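Local coordinates for capsule biosynthesis protein capD (Bacillus anthracis, PDB 3G9K) that cleaves the poly-gamma-D-glutamate capsule and, as a transpeptidase, joins it by an amide bond to meso-diaminopimelic acid of the peptidoglycan, at the interface of chains A and B. Residues are numbered along the deposited sequence; one frame, centred on the assembly and turned at random. Chains: chain A, Capsule biosynthesis protein capD; chain B, Capsule biosynthesis protein capD.

The interface of chains A and B. Residues chain A 60, 144-145, 148, 152, 160; chain B 24, 34.
The ring of B:Phe24 packs against A:Ile152, A:Ala148 and A:Leu145, all on helix 139-152 of the large chain. The delta-methyl CD1 of A:Ile152 lies over one face of this ring, 4.0 Å from its centroid, in a CH-pi contact. With chi1 at 76° the CG1 branch of A:Ile152 sits between its backbone N and carbonyl carbon, while chi2 at 176° extends it to the ring. Alanine suits position 148, where the bare methyl CB approaches CE1 of B:Phe24 at 3.6 Å and lets the flat ring come near the helix. The branched tip of A:Leu145 brings CD2 to 3.6 Å from CZ of B:Phe24. Both methyls meet the rim, displaced toward A:Ile152's side of the plane.

B:Phe34, on strand 33-34, continues the patch. CD2 of B:Phe24 stands over one face of the B:Phe34 ring, the two planes steeply inclined. The forked end of A:Leu60 suits the join: CD1 reaches CE2 of B:Phe34 at 3.6 Å and CE2 of B:Phe24 at 3.9 Å. A:Phe160 comes from the opposite direction, CE2 3.9 Å from CE2 of B:Phe34; the rings incline by roughly 40°, B:Phe34 lying over A:Phe160's CD2-CE2 rim, not its centre. This packing probably helps hold together the two chains, made from one precursor.

Toward the polar rim, the guanidinium of A:Arg144 points away; its CB and backbone border B:Phe24, carbonyl O of A:Arg144 lying 3.6 Å from CE1 of B:Phe24.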
loop_
_atom_site.group_PDB
_atom_site.type_symbol
_atom_site.label_atom_id
_atom_site.label_comp_id
_atom_site.label_asym_id
_atom_site.label_seq_id
_atom_site.Cartn_x
_atom_site.Cartn_y
_atom_site.Cartn_z
ATOM N N LEU A 60 -1.006 -11.843 -5.970
ATOM C CA LEU A 60 -0.640 -11.368 -7.309
ATOM C C LEU A 60 -1.598 -10.389 -7.961
ATOM O O LEU A 60 -1.188 -9.587 -8.831
ATOM C CB LEU A 60 -0.428 -12.593 -8.204
ATOM C CG LEU A 60 -1.672 -13.456 -8.453
ATOM C CD1 LEU A 60 -2.168 -13.161 -9.917
ATOM C CD2 LEU A 60 -1.425 -14.941 -8.244
ATOM N N ARG A 144 -11.451 -12.295 -6.531
ATOM C CA ARG A 144 -10.788 -11.356 -7.404
ATOM C C ARG A 144 -10.732 -11.814 -8.859
ATOM O O ARG A 144 -10.988 -11.013 -9.770
ATOM C CB ARG A 144 -9.374 -11.099 -6.899
ATOM C CG ARG A 144 -9.355 -10.081 -5.773
ATOM C CD ARG A 144 -9.388 -8.701 -6.340
ATOM N NE ARG A 144 -10.067 -7.779 -5.450
ATOM C CZ ARG A 144 -11.379 -7.559 -5.425
ATOM N NH1 ARG A 144 -12.198 -8.187 -6.254
ATOM N NH2 ARG A 144 -11.880 -6.695 -4.552
ATOM N N LEU A 145 -10.375 -13.072 -9.063
ATOM C CA LEU A 145 -10.318 -13.642 -10.399
ATOM C C LEU A 145 -11.723 -13.677 -11.021
ATOM O O LEU A 145 -11.914 -13.309 -12.194
ATOM C CB LEU A 145 -9.728 -15.046 -10.361
ATOM C CG LEU A 145 -8.201 -15.119 -10.230
ATOM C CD1 LEU A 145 -7.754 -16.498 -9.883
ATOM C CD2 LEU A 145 -7.576 -14.670 -11.547
ATOM N N ALA A 148 -12.747 -10.249 -12.050
ATOM C CA ALA A 148 -11.905 -9.722 -13.126
ATOM C C ALA A 148 -12.104 -10.457 -14.450
ATOM O O ALA A 148 -11.677 -9.969 -15.495
ATOM C CB ALA A 148 -10.396 -9.757 -12.715
ATOM N N ILE A 152 -10.239 -9.608 -18.089
ATOM C CA ILE A 152 -8.856 -10.119 -18.275
ATOM C C ILE A 152 -8.718 -11.494 -18.876
ATOM O O ILE A 152 -7.647 -11.833 -19.353
ATOM C CB ILE A 152 -8.060 -10.109 -16.931
ATOM C CG1 ILE A 152 -8.453 -11.244 -15.985
ATOM C CG2 ILE A 152 -8.262 -8.787 -16.234
ATOM C CD1 ILE A 152 -7.587 -11.280 -14.716
ATOM N N PHE A 160 -4.850 -19.673 -13.908
ATOM C CA PHE A 160 -5.730 -18.957 -12.991
ATOM C C PHE A 160 -7.197 -19.295 -13.175
ATOM O O PHE A 160 -8.009 -18.999 -12.295
ATOM C CB PHE A 160 -5.575 -17.452 -13.194
ATOM C CG PHE A 160 -4.167 -16.980 -13.048
ATOM C CD1 PHE A 160 -3.564 -16.936 -11.790
ATOM C CD2 PHE A 160 -3.435 -16.584 -14.156
ATOM C CE1 PHE A 160 -2.260 -16.491 -11.653
ATOM C CE2 PHE A 160 -2.132 -16.140 -14.028
ATOM C CZ PHE A 160 -1.553 -16.056 -12.759
ATOM N N PHE B 24 -4.999 -7.024 -10.797
ATOM C CA PHE B 24 -4.247 -7.505 -11.968
ATOM C C PHE B 24 -3.890 -6.425 -12.995
ATOM O O PHE B 24 -3.839 -6.718 -14.195
ATOM C CB PHE B 24 -5.061 -8.548 -12.731
ATOM C CG PHE B 24 -5.713 -9.531 -11.859
ATOM C CD1 PHE B 24 -7.004 -9.306 -11.377
ATOM C CD2 PHE B 24 -5.051 -10.663 -11.474
ATOM C CE1 PHE B 24 -7.609 -10.224 -10.562
ATOM C CE2 PHE B 24 -5.660 -11.590 -10.659
ATOM C CZ PHE B 24 -6.948 -11.358 -10.202
ATOM N N PHE B 34 1.536 -9.984 -14.312
ATOM C CA PHE B 34 0.568 -9.018 -14.769
ATOM C C PHE B 34 1.188 -7.625 -14.849
ATOM O O PHE B 34 1.931 -7.219 -13.962
ATOM C CB PHE B 34 -0.669 -9.034 -13.836
ATOM C CG PHE B 34 -1.583 -10.222 -14.056
ATOM C CD1 PHE B 34 -2.367 -10.312 -15.197
ATOM C CD2 PHE B 34 -1.644 -11.251 -13.152
ATOM C CE1 PHE B 34 -3.173 -11.431 -15.434
ATOM C CE2 PHE B 34 -2.471 -12.356 -13.364
ATOM C CZ PHE B 34 -3.253 -12.429 -14.503
#